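Local structure of cellulase (Xanthomonas axonopodis pv. citri, 4W7W) at residues G62-I66 and N101-L105; F267-N271 and Y309-V313. The protein is a glycoside hydrolase family 5 cellulase that probably hydrolyses the beta-1,4 linkages of cellulose and binds cello-oligosaccharides. All coordinates share one frame; numbering follows the deposited sequence.

Contact 1 (G62-I66 and N101-L105); sequences GMNTI and NKQYL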
loop_
_atom_site.group_PDB
_atom_site.type_symbol
_atom_site.label_atom_id
_atom_site.label_comp_id
_atom_site.label_asym_id
_atom_site.label_seq_id
_atom_site.Cartn_x
_atom_site.Cartn_y
_atom_site.Cartn_z
ATOM N N GLY A 62 -0.715 -17.664 7.584
ATOM C CA GLY A 62 -1.158 -17.871 6.209
ATOM C C GLY A 62 -0.935 -16.686 5.299
ATOM O O GLY A 62 -1.347 -16.713 4.145
ATOM N N MET A 63 -0.264 -15.666 5.788
ATOM C CA MET A 63 -0.122 -14.483 4.985
ATOM C C MET A 63 1.131 -14.508 4.164
ATOM O O MET A 63 2.239 -14.684 4.687
ATOM C CB MET A 63 -0.184 -13.293 5.869
ATOM C CG MET A 63 -1.585 -13.180 6.397
ATOM S SD MET A 63 -1.586 -11.909 7.615
ATOM C CE MET A 63 -3.348 -11.710 7.850
ATOM N N ASN A 64 0.944 -14.341 2.862
ATOM C CA ASN A 64 2.042 -14.431 1.917
ATOM C C ASN A 64 2.519 -13.100 1.408
ATOM O O ASN A 64 3.351 -13.073 0.515
ATOM C CB ASN A 64 1.673 -15.338 0.738
ATOM C CG ASN A 64 0.702 -14.689 -0.216
ATOM O OD1 ASN A 64 0.093 -13.669 0.112
ATOM N ND2 ASN A 64 0.577 -15.251 -1.404
ATOM N N THR A 65 2.032 -11.986 1.969
ATOM C CA THR A 65 2.373 -10.668 1.443
ATOM C C THR A 65 2.587 -9.694 2.584
ATOM O O THR A 65 1.778 -9.620 3.508
ATOM C CB THR A 65 1.266 -10.141 0.514
ATOM O OG1 THR A 65 1.072 -11.073 -0.553
ATOM C CG2 THR A 65 1.630 -8.811 -0.109
ATOM N N ILE A 66 3.673 -8.941 2.490
ATOM C CA ILE A 66 3.970 -7.872 3.430
ATOM C C ILE A 66 4.080 -6.565 2.656
ATOM O O ILE A 66 4.844 -6.484 1.682
ATOM C CB ILE A 66 5.291 -8.140 4.155
ATOM C CG1 ILE A 66 5.209 -9.417 5.003
ATOM C CG2 ILE A 66 5.709 -6.932 4.984
ATOM C CD1 ILE A 66 4.186 -9.416 6.104
ATOM N N ASN A 101 10.465 -16.639 4.144
ATOM C CA ASN A 101 9.137 -17.019 4.584
ATOM C C ASN A 101 8.125 -17.132 3.445
ATOM O O ASN A 101 6.916 -17.203 3.675
ATOM C CB ASN A 101 8.664 -16.031 5.649
ATOM C CG ASN A 101 9.425 -16.223 6.943
ATOM O OD1 ASN A 101 9.085 -17.100 7.740
ATOM N ND2 ASN A 101 10.493 -15.457 7.137
ATOM N N LYS A 102 8.632 -17.203 2.219
ATOM C CA LYS A 102 7.808 -17.397 1.029
ATOM C C LYS A 102 6.746 -16.306 0.881
ATOM O O LYS A 102 5.611 -16.540 0.467
ATOM C CB LYS A 102 7.219 -18.801 0.977
ATOM C CG LYS A 102 8.272 -19.905 1.076
ATOM C CD LYS A 102 7.660 -21.286 0.937
ATOM C CE LYS A 102 8.670 -22.380 1.246
ATOM N NZ LYS A 102 8.156 -23.731 0.889
ATOM N N GLN A 103 7.152 -15.083 1.193
ATOM C CA GLN A 103 6.284 -13.912 1.067
ATOM C C GLN A 103 6.745 -12.978 -0.038
ATOM O O GLN A 103 7.934 -12.872 -0.350
ATOM C CB GLN A 103 6.275 -13.124 2.387
ATOM C CG GLN A 103 5.591 -13.865 3.506
ATOM C CD GLN A 103 5.912 -13.335 4.889
ATOM O OE1 GLN A 103 7.030 -12.923 5.164
ATOM N NE2 GLN A 103 4.939 -13.400 5.785
ATOM N N TYR A 104 5.770 -12.268 -0.579
ATOM C CA TYR A 104 6.000 -11.120 -1.438
ATOM C C TYR A 104 6.185 -9.874 -0.586
ATOM O O TYR A 104 5.617 -9.776 0.504
ATOM C CB TYR A 104 4.797 -10.913 -2.359
ATOM C CG TYR A 104 4.573 -12.057 -3.313
ATOM C CD1 TYR A 104 5.219 -12.098 -4.551
ATOM C CD2 TYR A 104 3.739 -13.114 -2.977
ATOM C CE1 TYR A 104 5.027 -13.150 -5.430
ATOM C CE2 TYR A 104 3.533 -14.167 -3.854
ATOM C CZ TYR A 104 4.178 -14.179 -5.081
ATOM O OH TYR A 104 3.992 -15.208 -5.975
ATOM N N LEU A 105 6.974 -8.924 -1.090
ATOM C CA LEU A 105 7.246 -7.682 -0.397
ATOM C C LEU A 105 6.844 -6.534 -1.289
ATOM O O LEU A 105 7.409 -6.342 -2.365
ATOM C CB LEU A 105 8.726 -7.601 -0.048
ATOM C CG LEU A 105 9.107 -6.410 0.837
ATOM C CD1 LEU A 105 8.548 -6.556 2.246
ATOM C CD2 LEU A 105 10.622 -6.227 0.883
#
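I66, Y104 and N64 carry most of the meeting between two parallel strands at the point where each begins. Their backbones are laced in parallel register: Y104 N donates to N64 O at 2.8 Å, and Y104 O in turn receives I66 N at 2.9 Å. T65 pairs with Y104 and I66 with L105, which puts T65 and Y104 on one face of the sheet and I66 and L105 on the other. I66, a beta-branched residue at home in a strand, splits its work between two partners. Its CG2 branch meets L105 CD1 at 4.0 Å, while its CG1 arm runs past the amide of Q103. Q103 NE2 has two acceptors, F55 O of helix 52-60 and M63 O, the latter at 3.2 Å in a nearly straight bond (170° at the hydrogen) with the acceptor in the amide plane. The Q103 chain, extended beyond CG, is long enough to deliver NE2 to these carbonyls. Beside Y104, just before the strand begins, the amide of N64 stands almost perpendicular to the ring (82°), with ND2 4.0 Å from Y104 CE2. Tyrosine suits its place because its flat ring can lie beside this amide and meet Y24 edge-to-face, while its backbone N and O both serve the sheet. With chi1 at 74°, N64 folds its amide over its own backbone, where T65 OG1 donates to N64 OD1 at 2.9 Å from above the carbonyl plane. The same amide bonds K23 O and V25 N, so an asparagine, donor and acceptor at once, suits this strand start. The pair joins strands 65-70 and 104-109, neighbours in the eight-stranded barrel; I66 packs against F55, and strand 24-29 flanks T65.

Contact 2 (F267-N271 and Y309-V313); sequences FATAN and YPFTV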
loop_
_atom_site.group_PDB
_atom_site.type_symbol
_atom_site.label_atom_id
_atom_site.label_comp_id
_atom_site.label_asym_id
_atom_site.label_seq_id
_atom_site.Cartn_x
_atom_site.Cartn_y
_atom_site.Cartn_z
ATOM N N PHE A 267 -6.673 -1.255 4.576
ATOM C CA PHE A 267 -8.033 -1.287 5.099
ATOM C C PHE A 267 -7.870 -1.714 6.544
ATOM O O PHE A 267 -6.862 -2.301 6.916
ATOM C CB PHE A 267 -8.960 -2.252 4.331
ATOM C CG PHE A 267 -8.635 -3.737 4.502
ATOM C CD1 PHE A 267 -7.451 -4.275 4.028
ATOM C CD2 PHE A 267 -9.529 -4.580 5.124
ATOM C CE1 PHE A 267 -7.174 -5.623 4.172
ATOM C CE2 PHE A 267 -9.266 -5.922 5.255
ATOM C CZ PHE A 267 -8.086 -6.454 4.785
ATOM N N ALA A 268 -8.869 -1.419 7.362
ATOM C CA ALA A 268 -8.856 -1.804 8.767
ATOM C C ALA A 268 -10.247 -1.664 9.311
ATOM O O ALA A 268 -11.051 -0.867 8.810
ATOM C CB ALA A 268 -7.923 -0.926 9.578
ATOM N N THR A 269 -10.496 -2.411 10.376
ATOM C CA THR A 269 -11.720 -2.363 11.167
ATOM C C THR A 269 -11.329 -2.519 12.624
ATOM O O THR A 269 -10.336 -3.179 12.941
ATOM C CB THR A 269 -12.696 -3.475 10.730
ATOM O OG1 THR A 269 -12.057 -4.751 10.799
ATOM C CG2 THR A 269 -13.188 -3.251 9.317
ATOM N N ALA A 270 -12.113 -1.915 13.508
ATOM C CA ALA A 270 -11.847 -1.995 14.934
ATOM C C ALA A 270 -12.475 -3.229 15.548
ATOM O O ALA A 270 -13.260 -3.937 14.914
ATOM C CB ALA A 270 -12.354 -0.746 15.618
ATOM N N ASN A 271 -12.110 -3.478 16.795
ATOM C CA ASN A 271 -12.529 -4.702 17.460
ATOM C C ASN A 271 -13.880 -4.596 18.150
ATOM O O ASN A 271 -13.961 -4.486 19.373
ATOM C CB ASN A 271 -11.460 -5.105 18.474
ATOM C CG ASN A 271 -11.797 -6.377 19.200
ATOM O OD1 ASN A 271 -12.418 -7.263 18.639
ATOM N ND2 ASN A 271 -11.417 -6.456 20.457
ATOM N N TYR A 309 -3.991 1.450 20.091
ATOM C CA TYR A 309 -4.168 1.569 18.653
ATOM C C TYR A 309 -5.219 0.573 18.162
ATOM O O TYR A 309 -5.055 -0.634 18.319
ATOM C CB TYR A 309 -2.868 1.362 17.897
ATOM C CG TYR A 309 -3.006 1.700 16.433
ATOM C CD1 TYR A 309 -3.382 2.970 16.028
ATOM C CD2 TYR A 309 -2.784 0.743 15.455
ATOM C CE1 TYR A 309 -3.534 3.280 14.696
ATOM C CE2 TYR A 309 -2.922 1.048 14.113
ATOM C CZ TYR A 309 -3.282 2.315 13.736
ATOM O OH TYR A 309 -3.429 2.629 12.394
ATOM N N PRO A 310 -6.304 1.075 17.556
ATOM C CA PRO A 310 -7.434 0.169 17.339
ATOM C C PRO A 310 -7.250 -0.870 16.257
ATOM O O PRO A 310 -8.054 -1.792 16.169
ATOM C CB PRO A 310 -8.591 1.124 16.977
ATOM C CG PRO A 310 -7.934 2.349 16.460
ATOM C CD PRO A 310 -6.657 2.476 17.247
ATOM N N PHE A 311 -6.245 -0.688 15.394
ATOM C CA PHE A 311 -6.121 -1.511 14.188
ATOM C C PHE A 311 -4.916 -2.442 14.210
ATOM O O PHE A 311 -4.619 -3.078 13.213
ATOM C CB PHE A 311 -6.069 -0.619 12.935
ATOM C CG PHE A 311 -7.230 0.325 12.801
ATOM C CD1 PHE A 311 -8.550 -0.073 13.012
ATOM C CD2 PHE A 311 -6.997 1.611 12.368
ATOM C CE1 PHE A 311 -9.605 0.831 12.840
ATOM C CE2 PHE A 311 -8.030 2.500 12.181
ATOM C CZ PHE A 311 -9.333 2.119 12.434
ATOM N N THR A 312 -4.197 -2.517 15.317
ATOM C CA THR A 312 -3.020 -3.355 15.346
ATOM C C THR A 312 -3.343 -4.837 15.259
ATOM O O THR A 312 -4.200 -5.329 15.993
ATOM C CB THR A 312 -2.158 -3.096 16.582
ATOM O OG1 THR A 312 -1.015 -3.947 16.494
ATOM C CG2 THR A 312 -2.894 -3.330 17.925
ATOM N N VAL A 313 -2.608 -5.556 14.421
ATOM C CA VAL A 313 -2.584 -7.012 14.495
ATOM C C VAL A 313 -1.183 -7.532 14.823
ATOM O O VAL A 313 -0.904 -8.718 14.634
ATOM C CB VAL A 313 -3.217 -7.714 13.268
ATOM C CG1 VAL A 313 -4.703 -7.377 13.207
ATOM C CG2 VAL A 313 -2.503 -7.364 11.973
HETATM O O HOH W 1 -10.014 -2.029 18.101
#
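A270 and P310 bring the backbones nearest, CA to CA 5.5 Å, where a type I turn running from Y309 to T312 lies against the extended chain leaving strand 262-268. The main chains are joined through water: one molecule accepts from N271 N at 2.9 Å and donates to P310 O at 2.8 Å. The side-chain contact centres on F311, whose ring is gripped on both faces. A268 CB lies over one of them, 3.7 Å from the F311 ring centroid and 21° off the normal, a CH-pi contact; alanine's methyl is small enough to sit this close to the ring. P310 CG sits over the centre of the opposite face, so the proline both shapes the turn and backs the ring it precedes. This sandwich depends on the F311 torsion (chi1 -55°), which places CG beside the backbone N and opposite the carbonyl carbon. The ring edge points at the chain of T269 and A270: T269 O comes to 3.6 Å from F311 CD1, and A270 N lies in the ring plane near CE1. That amide, buried by the contact, has no hydrogen-bonding partner in the model; what it meets here is the edge of the ring. The methyl of A270 completes the apolar patch by approaching P310 CB at 4.4 Å. At the start of the turn, the Y309 ring stacks with W305, and its OH makes a weak hydrogen bond to a bound glucose unit. Around the contact, Q324 NE2 ties T269 O to P310 O, and W298 of strand 293-301 donates to F311 O; T269 turns away from the turn and packs against C275 and L279 of helix 273-288.

In the fold
Both contacts are largely buried and reach the same eight-stranded parallel barrel, but at opposite ends of its strands. Contact 1 lies where strands 65-70 and 104-109 begin and is built mainly from backbone hydrogen bonds, reinforced by side-chain amides. Contact 2 lies where strand 262-268 finishes, the end at which (alpha/beta)8 enzymes carry their active sites, and it joins a strand to a loop through an aromatic ring, methyl groups and a bridging water. The centres of contact 1 and contact 2 are about 20 Å apart. The side chain of F311 is about 6 Å from a bound glucose unit, that of I66 about 14 Å, so contact 2 borders the sugar-binding cleft and contact 1 belongs to the barrel framework.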